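Local coordinates for protein tryptophanyl-tRNA synthetase (Mycoplasma pneumoniae, PDB 2YY5) that probably catalyses the ATP-dependent attachment of tryptophan to tRNA(Trp), as a homodimeric class I aminoacyl-tRNA synthetase, at residues R330-L333 with A334-D338; N297-V300 with N301-K305; Q55-K58 with Q59-D63; N273-E276 with A277-T281. The protein carries 1 engineered substitution. All coordinates share one frame; numbering follows the deposited sequence.

Contact 1 (R330-L333 with A334-D338)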
loop_
_atom_site.group_PDB
_atom_site.type_symbol
_atom_site.label_atom_id
_atom_site.label_comp_id
_atom_site.label_asym_id
_atom_site.label_seq_id
_atom_site.Cartn_x
_atom_site.Cartn_y
_atom_site.Cartn_z
ATOM N N ARG B 330 11.485 4.155 -12.100
ATOM C CA ARG B 330 11.443 2.814 -12.668
ATOM C C ARG B 330 12.778 2.112 -12.472
ATOM O O ARG B 330 12.818 0.934 -12.100
ATOM C CB ARG B 330 11.089 2.856 -14.157
ATOM C CG ARG B 330 9.840 3.659 -14.455
ATOM C CD ARG B 330 9.033 3.073 -15.590
ATOM N NE ARG B 330 8.096 4.053 -16.136
ATOM C CZ ARG B 330 7.101 3.765 -16.971
ATOM N NH1 ARG B 330 6.308 4.730 -17.416
ATOM N NH2 ARG B 330 6.881 2.514 -17.352
ATOM N N THR B 331 13.869 2.837 -12.708
ATOM C CA THR B 331 15.199 2.263 -12.555
ATOM C C THR B 331 15.401 1.707 -11.155
ATOM O O THR B 331 15.889 0.594 -10.989
ATOM C CB THR B 331 16.306 3.301 -12.824
ATOM O OG1 THR B 331 16.268 3.694 -14.199
ATOM C CG2 THR B 331 17.678 2.710 -12.512
ATOM N N THR B 332 15.024 2.486 -10.152
ATOM C CA THR B 332 15.179 2.075 -8.767
ATOM C C THR B 332 14.290 0.894 -8.408
ATOM O O THR B 332 14.771 -0.098 -7.858
ATOM C CB THR B 332 14.862 3.238 -7.817
ATOM O OG1 THR B 332 15.631 4.381 -8.203
ATOM C CG2 THR B 332 15.200 2.868 -6.374
ATOM N N LEU B 333 12.998 0.996 -8.719
ATOM C CA LEU B 333 12.055 -0.077 -8.409
ATOM C C LEU B 333 12.496 -1.396 -9.037
ATOM O O LEU B 333 12.374 -2.455 -8.426
ATOM C CB LEU B 333 10.647 0.285 -8.893
ATOM C CG LEU B 333 9.568 -0.780 -8.653
ATOM C CD1 LEU B 333 9.552 -1.178 -7.183
ATOM C CD2 LEU B 333 8.204 -0.245 -9.073
ATOM N N ALA B 334 13.024 -1.316 -10.254
ATOM C CA ALA B 334 13.488 -2.495 -10.973
ATOM C C ALA B 334 14.610 -3.187 -10.200
ATOM O O ALA B 334 14.652 -4.417 -10.093
ATOM C CB ALA B 334 13.971 -2.097 -12.358
ATOM N N LEU B 335 15.518 -2.392 -9.654
ATOM C CA LEU B 335 16.616 -2.955 -8.900
ATOM C C LEU B 335 16.102 -3.604 -7.620
ATOM O O LEU B 335 16.613 -4.646 -7.206
ATOM C CB LEU B 335 17.665 -1.868 -8.615
ATOM C CG LEU B 335 18.622 -1.521 -9.776
ATOM C CD1 LEU B 335 18.140 -2.128 -11.102
ATOM C CD2 LEU B 335 18.744 -0.008 -9.898
ATOM N N PHE B 336 15.090 -2.999 -6.996
ATOM C CA PHE B 336 14.519 -3.574 -5.781
ATOM C C PHE B 336 13.833 -4.887 -6.126
ATOM O O PHE B 336 13.885 -5.851 -5.353
ATOM C CB PHE B 336 13.493 -2.638 -5.142
ATOM C CG PHE B 336 14.084 -1.674 -4.154
ATOM C CD1 PHE B 336 13.507 -1.509 -2.900
ATOM C CD2 PHE B 336 15.203 -0.906 -4.489
ATOM C CE1 PHE B 336 14.032 -0.590 -1.988
ATOM C CE2 PHE B 336 15.734 0.013 -3.589
ATOM C CZ PHE B 336 15.144 0.173 -2.334
ATOM N N TYR B 337 13.187 -4.917 -7.289
ATOM C CA TYR B 337 12.503 -6.119 -7.732
ATOM C C TYR B 337 13.519 -7.239 -7.808
ATOM O O TYR B 337 13.248 -8.353 -7.369
ATOM C CB TYR B 337 11.837 -5.901 -9.095
ATOM C CG TYR B 337 10.343 -5.671 -8.997
ATOM C CD1 TYR B 337 9.817 -4.761 -8.074
ATOM C CD2 TYR B 337 9.452 -6.358 -9.819
ATOM C CE1 TYR B 337 8.446 -4.547 -7.971
ATOM C CE2 TYR B 337 8.076 -6.146 -9.722
ATOM C CZ TYR B 337 7.583 -5.238 -8.795
ATOM O OH TYR B 337 6.232 -5.018 -8.693
ATOM N N ASP B 338 14.695 -6.947 -8.353
ATOM C CA ASP B 338 15.726 -7.972 -8.449
ATOM C C ASP B 338 16.075 -8.498 -7.074
ATOM O O ASP B 338 16.065 -9.707 -6.850
ATOM C CB ASP B 338 16.988 -7.428 -9.105
ATOM C CG ASP B 338 16.976 -7.601 -10.601
ATOM O OD1 ASP B 338 16.483 -6.693 -11.301
ATOM O OD2 ASP B 338 17.451 -8.659 -11.072
#
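Arg330 to Asp338 form one continuous run inside helix 311-340. Four backbone bonds join the two segments in the alpha-helical pattern, each from a residue to the one four places before it. Tyr337 N gives the shortest, 2.8 Å to Leu333 O. Leu335 N gives the longest, 3.3 Å to Thr331 O. The side chains pair with the same spacing. Leu333 and Tyr337 lie alongside each other and point the same way. CG of Leu333 is anti to its backbone N (chi1 179°), which turns the branched end along the helix. Its CD1 then touches the CD1-CE1 side of the tyrosine ring, 3.6 Å from Tyr337 CE1. Thr332 and Phe336 also run side by side, with Thr332 CG2 4.0 Å from Phe336 CE2. The other branch of Thr332, OG1, bonds to the carbonyls of Thr328 and Leu145. The Phe336 ring packs against Met92 of helix 87-98. Tyr337 OH bonds to Ser84 O of the second subunit, and Leu333 packs on Leu87 there. The chemistry is therefore split: apolar carbons fill the helix flank and the dimer contact, while the hydroxyls of Thr332 and Tyr337 go to backbone carbonyls, two of them for Thr332.

Contact 2 (N297-V300 with N301-K305)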
loop_
_atom_site.group_PDB
_atom_site.type_symbol
_atom_site.label_atom_id
_atom_site.label_comp_id
_atom_site.label_asym_id
_atom_site.label_seq_id
_atom_site.Cartn_x
_atom_site.Cartn_y
_atom_site.Cartn_z
ATOM N N ASN B 297 3.660 41.878 1.961
ATOM C CA ASN B 297 4.448 41.999 0.745
ATOM C C ASN B 297 4.658 40.643 0.089
ATOM O O ASN B 297 4.426 40.487 -1.106
ATOM C CB ASN B 297 5.811 42.637 1.043
ATOM C CG ASN B 297 5.709 44.126 1.338
ATOM O OD1 ASN B 297 4.608 44.682 1.446
ATOM N ND2 ASN B 297 6.860 44.780 1.477
ATOM N N LEU B 298 5.098 39.666 0.872
ATOM C CA LEU B 298 5.346 38.329 0.350
ATOM C C LEU B 298 4.051 37.689 -0.167
ATOM O O LEU B 298 3.979 37.263 -1.325
ATOM C CB LEU B 298 5.984 37.457 1.440
ATOM C CG LEU B 298 6.555 36.053 1.157
ATOM C CD1 LEU B 298 5.444 35.142 0.728
ATOM C CD2 LEU B 298 7.650 36.100 0.101
ATOM N N LEU B 299 3.023 37.628 0.673
ATOM C CA LEU B 299 1.764 37.019 0.254
ATOM C C LEU B 299 1.186 37.654 -1.010
ATOM O O LEU B 299 0.813 36.946 -1.952
ATOM C CB LEU B 299 0.749 37.068 1.402
ATOM C CG LEU B 299 0.833 35.925 2.426
ATOM C CD1 LEU B 299 2.248 35.434 2.572
ATOM C CD2 LEU B 299 0.319 36.401 3.759
ATOM N N VAL B 300 1.123 38.985 -1.036
ATOM C CA VAL B 300 0.592 39.700 -2.193
ATOM C C VAL B 300 1.388 39.351 -3.450
ATOM O O VAL B 300 0.826 39.253 -4.533
ATOM C CB VAL B 300 0.603 41.234 -1.942
ATOM C CG1 VAL B 300 0.307 42.001 -3.223
ATOM C CG2 VAL B 300 -0.436 41.578 -0.892
ATOM N N ASN B 301 2.690 39.138 -3.294
ATOM C CA ASN B 301 3.550 38.784 -4.423
ATOM C C ASN B 301 3.453 37.303 -4.816
ATOM O O ASN B 301 3.827 36.923 -5.925
ATOM C CB ASN B 301 5.004 39.150 -4.115
ATOM C CG ASN B 301 5.968 38.653 -5.175
ATOM O OD1 ASN B 301 6.420 37.507 -5.132
ATOM N ND2 ASN B 301 6.278 39.510 -6.143
ATOM N N ILE B 302 2.964 36.466 -3.906
ATOM C CA ILE B 302 2.807 35.049 -4.219
ATOM C C ILE B 302 1.438 34.933 -4.878
ATOM O O ILE B 302 1.298 34.390 -5.975
ATOM C CB ILE B 302 2.797 34.146 -2.954
ATOM C CG1 ILE B 302 4.084 34.316 -2.142
ATOM C CG2 ILE B 302 2.609 32.691 -3.373
ATOM C CD1 ILE B 302 5.346 33.984 -2.900
ATOM N N GLN B 303 0.429 35.457 -4.190
ATOM C CA GLN B 303 -0.940 35.431 -4.678
ATOM C C GLN B 303 -0.993 36.093 -6.050
ATOM O O GLN B 303 -1.776 35.709 -6.910
ATOM C CB GLN B 303 -1.850 36.149 -3.671
ATOM C CG GLN B 303 -1.973 35.398 -2.331
ATOM C CD GLN B 303 -2.600 36.223 -1.209
ATOM O OE1 GLN B 303 -3.616 36.890 -1.402
ATOM N NE2 GLN B 303 -1.999 36.164 -0.024
ATOM N N ARG B 304 -0.121 37.076 -6.247
ATOM C CA ARG B 304 -0.029 37.813 -7.500
ATOM C C ARG B 304 0.406 36.865 -8.609
ATOM O O ARG B 304 -0.328 36.615 -9.557
ATOM C CB ARG B 304 1.010 38.937 -7.362
ATOM C CG ARG B 304 0.981 40.005 -8.450
ATOM C CD ARG B 304 2.395 40.439 -8.870
ATOM N NE ARG B 304 3.275 40.815 -7.757
ATOM C CZ ARG B 304 3.103 41.875 -6.967
ATOM N NH1 ARG B 304 3.967 42.121 -5.986
ATOM N NH2 ARG B 304 2.073 42.692 -7.150
ATOM N N LYS B 305 1.615 36.338 -8.474
ATOM C CA LYS B 305 2.177 35.430 -9.461
ATOM C C LYS B 305 1.382 34.135 -9.583
ATOM O O LYS B 305 1.228 33.579 -10.672
ATOM C CB LYS B 305 3.627 35.111 -9.095
ATOM C CG LYS B 305 4.593 36.274 -9.255
ATOM C CD LYS B 305 6.004 35.888 -8.818
ATOM C CE LYS B 305 7.060 36.812 -9.418
ATOM N NZ LYS B 305 6.847 38.258 -9.096
#
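Leu299 O is gripped by two backbone donors. Gln303 N lies 2.7 Å from Leu299 O, with a fairly straight N-H (167°) that arrives nearly along the C=O axis. Ile302 N is the second donor, 2.9 Å from the same Leu299 O, but it stands well above the carbonyl plane. Ile302 N also gives a weak bond to Leu298 O, so its hydrogen is shared between two carbonyls. The turn thus mixes i to i+4 and i to i+3 bonding. A more regular bond runs from Asn301 N to Asn297 O, at 3.1 Å. Among the side chains, Leu298 and Ile302 cross obliquely. The CD1 branch of Leu298 meets CG1 and CD1 of Ile302, and the isoleucine goes on to Val71 of helix 54-71. Gln303 has CG anti to its carbonyl carbon (chi1 -67°), which sends the chain back over the preceding turn. Its NE2 comes beside Leu299 CB, and its hydrogen bond goes to Asp218 O. Asn297 ND2 reaches Asn264 OD1. This is a run of about two and a half turns of the long alpha helix 284-308, part of the helical region that follows the KMSKS motif in tryptophanyl-tRNA synthetases. Through Leu299 it packs on Ile214, in the loop beyond that motif.

Contact 3 (Q55-K58 with Q59-D63)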
loop_
_atom_site.group_PDB
_atom_site.type_symbol
_atom_site.label_atom_id
_atom_site.label_comp_id
_atom_site.label_asym_id
_atom_site.label_seq_id
_atom_site.Cartn_x
_atom_site.Cartn_y
_atom_site.Cartn_z
ATOM N N GLN B 55 -13.257 16.470 -5.080
ATOM C CA GLN B 55 -13.334 17.760 -5.749
ATOM C C GLN B 55 -12.282 18.677 -5.144
ATOM O O GLN B 55 -11.563 19.386 -5.851
ATOM C CB GLN B 55 -14.720 18.372 -5.542
ATOM C CG GLN B 55 -15.868 17.562 -6.126
ATOM C CD GLN B 55 -16.130 17.894 -7.581
ATOM O OE1 GLN B 55 -15.229 17.812 -8.425
ATOM N NE2 GLN B 55 -17.372 18.276 -7.885
ATOM N N ALA B 56 -12.208 18.653 -3.819
ATOM C CA ALA B 56 -11.262 19.470 -3.074
ATOM C C ALA B 56 -9.829 19.041 -3.358
ATOM O O ALA B 56 -8.945 19.881 -3.492
ATOM C CB ALA B 56 -11.552 19.366 -1.578
ATOM N N LEU B 57 -9.610 17.731 -3.448
ATOM C CA LEU B 57 -8.284 17.184 -3.708
ATOM C C LEU B 57 -7.782 17.732 -5.044
ATOM O O LEU B 57 -6.693 18.294 -5.128
ATOM C CB LEU B 57 -8.357 15.644 -3.724
ATOM C CG LEU B 57 -7.122 14.732 -3.577
ATOM C CD1 LEU B 57 -6.909 13.978 -4.869
ATOM C CD2 LEU B 57 -5.872 15.524 -3.208
ATOM N N LYS B 58 -8.594 17.586 -6.084
ATOM C CA LYS B 58 -8.235 18.068 -7.415
ATOM C C LYS B 58 -7.892 19.551 -7.398
ATOM O O LYS B 58 -6.853 19.963 -7.918
ATOM C CB LYS B 58 -9.388 17.821 -8.393
ATOM C CG LYS B 58 -9.244 16.541 -9.198
ATOM C CD LYS B 58 -10.595 15.913 -9.527
ATOM C CE LYS B 58 -11.496 16.836 -10.329
ATOM N NZ LYS B 58 -12.803 16.180 -10.590
ATOM N N GLN B 59 -8.763 20.348 -6.793
ATOM C CA GLN B 59 -8.547 21.783 -6.729
ATOM C C GLN B 59 -7.241 22.122 -6.014
ATOM O O GLN B 59 -6.467 22.962 -6.484
ATOM C CB GLN B 59 -9.730 22.461 -6.029
ATOM C CG GLN B 59 -9.613 23.985 -5.904
ATOM C CD GLN B 59 -9.197 24.663 -7.206
ATOM O OE1 GLN B 59 -9.643 24.286 -8.289
ATOM N NE2 GLN B 59 -8.347 25.676 -7.098
ATOM N N ASN B 60 -6.992 21.450 -4.892
ATOM C CA ASN B 60 -5.789 21.673 -4.101
ATOM C C ASN B 60 -4.501 21.256 -4.817
ATOM O O ASN B 60 -3.522 22.007 -4.802
ATOM C CB ASN B 60 -5.906 20.951 -2.756
ATOM C CG ASN B 60 -6.870 21.641 -1.803
ATOM O OD1 ASN B 60 -7.173 21.115 -0.726
ATOM N ND2 ASN B 60 -7.349 22.827 -2.185
ATOM N N ASN B 61 -4.493 20.068 -5.429
ATOM C CA ASN B 61 -3.310 19.604 -6.162
ATOM C C ASN B 61 -2.936 20.664 -7.202
ATOM O O ASN B 61 -1.763 20.993 -7.388
ATOM C CB ASN B 61 -3.574 18.262 -6.867
ATOM C CG ASN B 61 -3.712 17.100 -5.893
ATOM O OD1 ASN B 61 -3.376 17.219 -4.713
ATOM N ND2 ASN B 61 -4.199 15.964 -6.389
ATOM N N PHE B 62 -3.947 21.200 -7.872
ATOM C CA PHE B 62 -3.745 22.239 -8.868
ATOM C C PHE B 62 -3.186 23.491 -8.180
ATOM O O PHE B 62 -2.182 24.058 -8.608
ATOM C CB PHE B 62 -5.088 22.538 -9.558
ATOM C CG PHE B 62 -5.138 23.865 -10.278
ATOM C CD1 PHE B 62 -5.939 24.896 -9.800
ATOM C CD2 PHE B 62 -4.404 24.075 -11.442
ATOM C CE1 PHE B 62 -6.013 26.120 -10.474
ATOM C CE2 PHE B 62 -4.470 25.292 -12.123
ATOM C CZ PHE B 62 -5.279 26.316 -11.636
ATOM N N ASP B 63 -3.838 23.909 -7.104
ATOM C CA ASP B 63 -3.411 25.093 -6.374
ATOM C C ASP B 63 -1.977 25.020 -5.830
ATOM O O ASP B 63 -1.283 26.038 -5.770
ATOM C CB ASP B 63 -4.381 25.385 -5.224
ATOM C CG ASP B 63 -5.720 25.925 -5.705
ATOM O OD1 ASP B 63 -5.747 26.629 -6.739
ATOM O OD2 ASP B 63 -6.746 25.660 -5.037
#
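The carboxamides of Asn60 and Asn61 each lay one face on a backbone carbonyl oxygen of the preceding turn. Ala56 O sits over the first, 3.2 Å from Asn60 CG. Leu57 O sits over the second, 3.3 Å from Asn61 CG. On that same side of the Asn61 amide, the CD2 branch of Leu57 comes in obliquely, 3.4 Å from OD1 of Asn61 and only a little farther from its ND2. The first torsion (chi1 -70°) folds the Asn61 amide back over the preceding turn, and the second (-13°) turns its face to Leu57 O. Gln59 NE2 stands at the edge of the Phe62 ring, in its plane. That ring makes a cation-pi contact with Arg311 and packs on Val314 of helix 311-340.

The run is the start of helix 54-71, which links strands 37-42 and 78-82 in a right-handed beta-alpha-beta crossover of the Rossmann fold. Its backbone bonds are regular. Asn61 N reaches Leu57 O at 2.8 Å with an angle of 172°, and Phe62 N reaches Lys58 O at 3.2 Å.

Both asparagines touch Ala13, which lies in the predicted HIGH region and probably binds ATP. Asn61 also touches Asp44. Farther along, Gln59 NE2 gives a weak bond to Asp63 OD2; the other oxygen of that carboxylate, OD1, forms a salt bridge with Arg66. Toward the dimer partner, Leu57 packs on Gly341 and Lys58 on Asn346 of the second subunit.

Contact 4 (N273-E276 with A277-T281)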
loop_
_atom_site.group_PDB
_atom_site.type_symbol
_atom_site.label_atom_id
_atom_site.label_comp_id
_atom_site.label_asym_id
_atom_site.label_seq_id
_atom_site.Cartn_x
_atom_site.Cartn_y
_atom_site.Cartn_z
ATOM N N ASN B 273 21.136 44.885 9.476
ATOM C CA ASN B 273 21.338 43.465 9.746
ATOM C C ASN B 273 21.205 43.048 11.205
ATOM O O ASN B 273 21.107 41.857 11.499
ATOM C CB ASN B 273 22.704 43.007 9.227
ATOM C CG ASN B 273 22.801 41.489 9.100
ATOM O OD1 ASN B 273 23.878 40.944 8.850
ATOM N ND2 ASN B 273 21.669 40.803 9.261
ATOM N N ASP B 274 21.204 44.012 12.119
ATOM C CA ASP B 274 21.089 43.689 13.537
ATOM C C ASP B 274 19.681 43.984 14.056
ATOM O O ASP B 274 19.433 45.031 14.652
ATOM C CB ASP B 274 22.118 44.486 14.343
ATOM C CG ASP B 274 22.281 43.967 15.758
ATOM O OD1 ASP B 274 21.397 43.218 16.224
ATOM O OD2 ASP B 274 23.287 44.320 16.412
ATOM N N LEU B 275 18.764 43.051 13.830
ATOM C CA LEU B 275 17.377 43.205 14.270
ATOM C C LEU B 275 17.235 43.526 15.764
ATOM O O LEU B 275 16.434 44.387 16.153
ATOM C CB LEU B 275 16.574 41.940 13.949
ATOM C CG LEU B 275 16.362 41.515 12.494
ATOM C CD1 LEU B 275 15.328 40.379 12.470
ATOM C CD2 LEU B 275 15.861 42.692 11.660
ATOM N N GLU B 276 17.994 42.828 16.604
ATOM C CA GLU B 276 17.921 43.078 18.032
ATOM C C GLU B 276 18.334 44.511 18.332
ATOM O O GLU B 276 17.727 45.171 19.187
ATOM C CB GLU B 276 18.814 42.108 18.811
ATOM C CG GLU B 276 18.307 40.675 18.840
ATOM C CD GLU B 276 18.860 39.894 20.019
ATOM O OE1 GLU B 276 18.616 38.666 20.107
ATOM O OE2 GLU B 276 19.537 40.517 20.865
ATOM N N ALA B 277 19.364 44.993 17.636
ATOM C CA ALA B 277 19.838 46.362 17.840
ATOM C C ALA B 277 18.777 47.363 17.371
ATOM O O ALA B 277 18.561 48.396 17.999
ATOM C CB ALA B 277 21.149 46.590 17.088
ATOM N N TYR B 278 18.112 47.048 16.268
ATOM C CA TYR B 278 17.079 47.918 15.734
ATOM C C TYR B 278 15.875 48.014 16.677
ATOM O O TYR B 278 15.384 49.105 16.978
ATOM C CB TYR B 278 16.606 47.398 14.371
ATOM C CG TYR B 278 15.494 48.235 13.782
ATOM C CD1 TYR B 278 15.776 49.394 13.062
ATOM C CD2 TYR B 278 14.158 47.907 14.004
ATOM C CE1 TYR B 278 14.754 50.210 12.584
ATOM C CE2 TYR B 278 13.134 48.716 13.533
ATOM C CZ TYR B 278 13.437 49.866 12.823
ATOM O OH TYR B 278 12.420 50.674 12.365
ATOM N N PHE B 279 15.388 46.867 17.132
ATOM C CA PHE B 279 14.231 46.844 18.018
ATOM C C PHE B 279 14.603 47.145 19.457
ATOM O O PHE B 279 13.755 47.135 20.357
ATOM C CB PHE B 279 13.534 45.490 17.906
ATOM C CG PHE B 279 12.811 45.312 16.611
ATOM C CD1 PHE B 279 11.624 45.998 16.373
ATOM C CD2 PHE B 279 13.346 44.519 15.600
ATOM C CE1 PHE B 279 10.979 45.902 15.146
ATOM C CE2 PHE B 279 12.710 44.416 14.368
ATOM C CZ PHE B 279 11.525 45.110 14.139
ATOM N N SER B 280 15.882 47.433 19.652
ATOM C CA SER B 280 16.421 47.751 20.962
ATOM C C SER B 280 15.614 48.838 21.680
ATOM O O SER B 280 15.364 48.738 22.884
ATOM C CB SER B 280 17.873 48.202 20.814
ATOM O OG SER B 280 18.598 47.976 22.003
ATOM N N THR B 281 15.201 49.864 20.939
ATOM C CA THR B 281 14.445 50.972 21.519
ATOM C C THR B 281 12.988 51.025 21.069
ATOM O O THR B 281 12.344 52.071 21.181
ATOM C CB THR B 281 15.079 52.331 21.147
ATOM O OG1 THR B 281 14.889 52.581 19.746
ATOM C CG2 THR B 281 16.567 52.329 21.459
#
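Ala277 meets the N-cap of the short helix 275-278. Its backbone N bonds to Asp274 OD1 at 3.0 Å, and the aspartate is met from above its carboxylate plane. With chi1 at -166° the Asp274 carboxylate swings away from its own N and over the N-H of Ala277. The methyl of Ala277 lies against the same carboxylate. A negative group at this end should also suit the helix dipole. Tyr278 follows, and its N bonds to Asp274 O at 2.9 Å, so Asp274 takes one bond on its side chain and another on its carbonyl. The Tyr278 ring turns its edge to the next residue, with CD2 of Tyr278 3.6 Å above the centre of the Phe279 ring. Phe279 N continues the ladder to Leu275 O, 2.9 Å away and nearly straight at 171°. That same oxygen lies at the edge of the phenyl ring, close to its plane, beside CD2. CB of Leu275 touches CD2 of Phe279 more loosely, at 4.4 Å. Ser280 N gives a weak bond to Ala277 O, and its CB lies near Glu276 O. The single turn rests on helix 246-259, where Leu275 packs on Lys256 and Leu259, and Phe279 on Leu255. Phe279 also touches Ile238, and Glu276 OE1 bonds to Phe240 N in the neighbouring loop.

Overall arrangement
All four contacts are local; the first three lie within one helix each, the fourth at the start of a short one. All mix buried and exposed residues. Contact 3 lies nearest the chain's centre, contact 4 farthest from it. Contacts 1 and 3 both touch the second subunit, the first with leucine and tyrosine, the second with leucine and lysine. Contact 3, bordering the HIGH region, relies on polar amides, contact 1 on aromatic and aliphatic packing. Contacts 2 and 3 are about 8 Å apart at their nearest atoms, and Val71 at the end of helix 54-71 bridges toward contact 2. Contacts 1 and 2 sit on consecutive helices, yet on opposite sides of the centre. Contact 4 alone is an N-cap, where a carboxylate caps the start of a helix.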